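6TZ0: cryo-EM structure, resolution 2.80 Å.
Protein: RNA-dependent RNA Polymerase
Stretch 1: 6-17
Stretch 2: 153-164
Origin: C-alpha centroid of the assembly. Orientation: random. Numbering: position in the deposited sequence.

Stretch 1 6-17: ELYNTIFSETRK
Stretch 2, residues 153-164: IASLDVWYQTTN

The guanidinium of R16 lies flat on the indole of W159, and the same group also reaches the backbone of the residue it covers. The centres of the two groups are 3.9 Å apart with planes at 28°, and R16 CZ sits 3.9 Å from the centroid of the W159 six-membered ring, only 9° off the ring normal, a cation-pi geometry. R16 NH2 donates a weak hydrogen bond to W159 O (3.2 Å). An extended side chain makes this reach possible: chi1 is m (-64°) and chi2, chi3 and chi4 are all near 180°. W159 has its CA-to-CB bond pointing away from stretch 1, yet chi1 t (-173°) and chi2 -91° bring its ring back to meet the arginine.

Stretch 2 is helical from 153 to 160, with regular i to i-4 backbone bonds such as V158 N to A154 O (3.0 Å), and Q161 leaves the helix with positive phi (63/2). Stretch 1 has a short helix, 11-15, after which R16 likewise turns to positive phi (57/32). T10 caps this helix through a weak bond from S13 N to T10 OG1 (3.4 Å), while S13 OG donates to T10 O (2.6 Å). The register is set by two close backbone approaches, Y8 CA to Q161 CA at 4.6 Å and S13 CA to V158 CA at 4.8 Å; stretch 1 crosses the helix obliquely, with L7 beside A154 and R16 reaching W159.

Such close approach at S13 suits its small side chain (chi1 p), whose CB lies 3.8 Å from V158 CG1. V158, chi1 t, also packs CG1 against F12 CE2 (3.8 Å; F12 chi1 t, chi2 70°) and CG2 against L7 CB (4.0 Å). L7, with chi1 m and chi2 t, continues the apolar contact by placing CD1 3.7 Å from A154 CB.

Q161 extends its side chain (chi1 m, chi2 t, chi3 3°) along stretch 1, and its NE2 donates to S13 O at 2.9 Å, with an N-H...O angle of 131°. The backbone near Y8 gains no comparable bond: Y8 O and Q161 O are 3.2 Å apart, but both are acceptors.

Y8 nevertheless engages the segment following the helix. Its CA-to-CB bond points toward stretch 2, with CB 3.6 Å from D157 O, and chi1 p (61°) with chi2 -85° places T163 CB over one ring face, 4.0 Å from the centroid and 18° off the normal, a CH-pi contact. T163 has chi1 t. Together the two stretches bury 664 Å², both sides summed.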

# COMPACT_ATOMS: atom_id res chain seq x y z
N GLU A 6 31.98 -30.98 23.08
CA GLU A 6 30.59 -31.03 22.64
C GLU A 6 29.74 -30.10 23.50
O GLU A 6 29.99 -29.93 24.70
CB GLU A 6 30.07 -32.47 22.70
CG GLU A 6 30.71 -33.38 21.67
CD GLU A 6 30.26 -34.82 21.79
OE1 GLU A 6 29.58 -35.14 22.77
OE2 GLU A 6 30.58 -35.62 20.89
N LEU A 7 28.73 -29.50 22.87
CA LEU A 7 27.96 -28.43 23.50
C LEU A 7 27.03 -28.90 24.60
O LEU A 7 26.73 -28.11 25.50
CB LEU A 7 27.17 -27.67 22.44
CG LEU A 7 28.00 -26.71 21.60
CD1 LEU A 7 27.20 -26.22 20.43
CD2 LEU A 7 28.42 -25.54 22.46
N TYR A 8 26.56 -30.13 24.56
CA TYR A 8 25.71 -30.65 25.62
C TYR A 8 26.50 -31.19 26.80
O TYR A 8 25.90 -31.73 27.74
CB TYR A 8 24.75 -31.71 25.08
CG TYR A 8 25.40 -32.94 24.48
CD1 TYR A 8 25.80 -32.94 23.15
CD2 TYR A 8 25.55 -34.10 25.22
CE1 TYR A 8 26.38 -34.06 22.60
CE2 TYR A 8 26.12 -35.22 24.67
CZ TYR A 8 26.53 -35.19 23.35
OH TYR A 8 27.10 -36.31 22.79
N ASN A 9 27.82 -31.04 26.79
CA ASN A 9 28.68 -31.50 27.87
C ASN A 9 29.54 -30.38 28.45
O ASN A 9 30.43 -30.66 29.25
CB ASN A 9 29.57 -32.64 27.40
CG ASN A 9 28.80 -33.90 27.15
OD1 ASN A 9 27.92 -34.26 27.93
ND2 ASN A 9 29.11 -34.59 26.07
N THR A 10 29.30 -29.13 28.06
CA THR A 10 30.05 -28.03 28.65
C THR A 10 29.51 -27.71 30.04
O THR A 10 28.41 -28.10 30.42
CB THR A 10 29.97 -26.79 27.76
OG1 THR A 10 28.61 -26.40 27.59
CG2 THR A 10 30.56 -27.08 26.41
N ILE A 11 30.33 -26.99 30.80
CA ILE A 11 29.91 -26.57 32.14
C ILE A 11 28.95 -25.39 32.10
O ILE A 11 28.29 -25.11 33.11
CB ILE A 11 31.15 -26.27 33.00
CG1 ILE A 11 32.05 -25.27 32.29
CG2 ILE A 11 31.90 -27.55 33.31
CD1 ILE A 11 33.21 -24.81 33.14
N PHE A 12 28.84 -24.69 30.97
CA PHE A 12 27.77 -23.72 30.81
C PHE A 12 26.42 -24.39 30.62
O PHE A 12 25.41 -23.86 31.08
CB PHE A 12 28.07 -22.79 29.64
CG PHE A 12 26.91 -21.91 29.26
CD1 PHE A 12 26.50 -20.89 30.09
CD2 PHE A 12 26.23 -22.12 28.07
CE1 PHE A 12 25.43 -20.09 29.75
CE2 PHE A 12 25.16 -21.32 27.72
CZ PHE A 12 24.76 -20.31 28.56
N SER A 13 26.39 -25.55 29.96
CA SER A 13 25.12 -26.23 29.73
C SER A 13 24.51 -26.78 31.01
O SER A 13 23.31 -27.06 31.03
CB SER A 13 25.30 -27.36 28.73
OG SER A 13 26.07 -28.40 29.30
N GLU A 14 25.30 -26.94 32.07
CA GLU A 14 24.80 -27.44 33.33
C GLU A 14 24.59 -26.37 34.39
O GLU A 14 23.78 -26.57 35.29
CB GLU A 14 25.74 -28.53 33.88
CG GLU A 14 27.13 -28.04 34.20
CD GLU A 14 28.04 -29.16 34.63
OE1 GLU A 14 27.58 -30.32 34.66
OE2 GLU A 14 29.22 -28.89 34.93
N THR A 15 25.27 -25.23 34.28
CA THR A 15 25.15 -24.16 35.26
C THR A 15 24.39 -22.95 34.75
O THR A 15 23.82 -22.22 35.57
CB THR A 15 26.53 -23.71 35.75
OG1 THR A 15 27.28 -23.21 34.64
CG2 THR A 15 27.28 -24.87 36.36
N ARG A 16 24.40 -22.72 33.43
CA ARG A 16 23.77 -21.58 32.76
C ARG A 16 24.29 -20.24 33.29
O ARG A 16 23.56 -19.25 33.32
CB ARG A 16 22.25 -21.65 32.84
CG ARG A 16 21.69 -22.85 32.11
CD ARG A 16 20.18 -22.92 32.17
NE ARG A 16 19.69 -24.16 31.58
CZ ARG A 16 18.41 -24.52 31.56
NH1 ARG A 16 17.49 -23.72 32.08
NH2 ARG A 16 18.05 -25.67 31.01
N LYS A 17 25.55 -20.23 33.70
CA LYS A 17 26.25 -19.04 34.16
C LYS A 17 27.59 -18.98 33.45
O LYS A 17 28.08 -19.99 32.94
CB LYS A 17 26.49 -19.07 35.68
CG LYS A 17 25.24 -19.01 36.51
CD LYS A 17 25.60 -19.05 37.98
CE LYS A 17 24.36 -18.98 38.84
NZ LYS A 17 24.71 -19.02 40.28
N ILE A 153 19.94 -26.18 16.70
CA ILE A 153 20.35 -27.46 17.29
C ILE A 153 21.28 -27.24 18.49
O ILE A 153 21.18 -27.95 19.50
CB ILE A 153 20.97 -28.36 16.20
CG1 ILE A 153 19.92 -28.73 15.15
CG2 ILE A 153 21.58 -29.61 16.78
CD1 ILE A 153 18.75 -29.49 15.70
N ALA A 154 22.15 -26.23 18.41
CA ALA A 154 23.03 -25.90 19.53
C ALA A 154 22.25 -25.42 20.74
O ALA A 154 22.56 -25.79 21.88
CB ALA A 154 24.03 -24.83 19.11
N SER A 155 21.22 -24.59 20.51
CA SER A 155 20.38 -24.12 21.61
C SER A 155 19.62 -25.27 22.27
O SER A 155 19.55 -25.34 23.50
CB SER A 155 19.41 -23.06 21.11
OG SER A 155 18.48 -23.65 20.23
N LEU A 156 19.08 -26.18 21.46
CA LEU A 156 18.38 -27.34 22.00
C LEU A 156 19.31 -28.26 22.79
O LEU A 156 18.92 -28.80 23.83
CB LEU A 156 17.70 -28.11 20.88
CG LEU A 156 16.45 -27.56 20.21
CD1 LEU A 156 16.28 -28.21 18.87
CD2 LEU A 156 15.26 -27.91 21.06
N ASP A 157 20.55 -28.42 22.32
CA ASP A 157 21.51 -29.27 23.01
C ASP A 157 21.91 -28.69 24.36
O ASP A 157 22.01 -29.41 25.35
CB ASP A 157 22.76 -29.49 22.16
CG ASP A 157 22.51 -30.37 20.97
OD1 ASP A 157 21.56 -31.16 21.00
OD2 ASP A 157 23.30 -30.28 20.01
N VAL A 158 22.16 -27.38 24.40
CA VAL A 158 22.59 -26.77 25.66
C VAL A 158 21.43 -26.69 26.65
O VAL A 158 21.62 -26.86 27.86
CB VAL A 158 23.24 -25.40 25.38
CG1 VAL A 158 23.58 -24.65 26.65
CG2 VAL A 158 24.50 -25.61 24.59
N TRP A 159 20.20 -26.50 26.15
CA TRP A 159 19.07 -26.46 27.07
C TRP A 159 18.77 -27.84 27.65
O TRP A 159 18.65 -27.99 28.87
CB TRP A 159 17.82 -25.93 26.37
CG TRP A 159 16.66 -25.70 27.31
CD1 TRP A 159 15.68 -26.60 27.62
CD2 TRP A 159 16.34 -24.50 28.01
NE1 TRP A 159 14.80 -26.04 28.50
CE2 TRP A 159 15.17 -24.75 28.75
CE3 TRP A 159 16.93 -23.24 28.09
CZ2 TRP A 159 14.59 -23.79 29.56
CZ3 TRP A 159 16.35 -22.29 28.90
CH2 TRP A 159 15.19 -22.57 29.62
N TYR A 160 18.66 -28.87 26.81
CA TYR A 160 18.25 -30.17 27.31
C TYR A 160 19.40 -31.06 27.75
O TYR A 160 19.14 -32.18 28.20
CB TYR A 160 17.41 -30.89 26.26
CG TYR A 160 16.03 -30.30 26.15
CD1 TYR A 160 15.02 -30.72 27.00
CD2 TYR A 160 15.75 -29.29 25.25
CE1 TYR A 160 13.76 -30.18 26.93
CE2 TYR A 160 14.49 -28.74 25.17
CZ TYR A 160 13.50 -29.19 26.02
OH TYR A 160 12.25 -28.65 25.94
N GLN A 161 20.65 -30.62 27.58
CA GLN A 161 21.89 -31.26 28.06
C GLN A 161 22.15 -32.64 27.46
O GLN A 161 23.13 -33.29 27.81
CB GLN A 161 21.92 -31.36 29.59
CG GLN A 161 21.96 -30.04 30.31
CD GLN A 161 22.07 -30.21 31.80
OE1 GLN A 161 22.18 -31.32 32.31
NE2 GLN A 161 22.00 -29.10 32.53
N THR A 162 21.30 -33.11 26.55
CA THR A 162 21.44 -34.40 25.91
C THR A 162 21.28 -34.20 24.42
O THR A 162 20.83 -33.14 23.96
CB THR A 162 20.41 -35.44 26.38
OG1 THR A 162 19.10 -35.01 25.99
CG2 THR A 162 20.45 -35.64 27.89
N THR A 163 21.62 -35.23 23.66
CA THR A 163 21.54 -35.15 22.21
C THR A 163 20.50 -36.09 21.62
O THR A 163 20.35 -36.13 20.39
CB THR A 163 22.93 -35.42 21.61
OG1 THR A 163 22.90 -35.15 20.21
CG2 THR A 163 23.35 -36.86 21.85
N ASN A 164 19.77 -36.84 22.44
CA ASN A 164 18.76 -37.77 21.95
C ASN A 164 17.37 -37.16 22.08
O ASN A 164 16.62 -37.47 23.02
CB ASN A 164 18.87 -39.12 22.67
CG ASN A 164 18.98 -38.99 24.17
OD1 ASN A 164 18.94 -37.89 24.72
ND2 ASN A 164 19.13 -40.12 24.86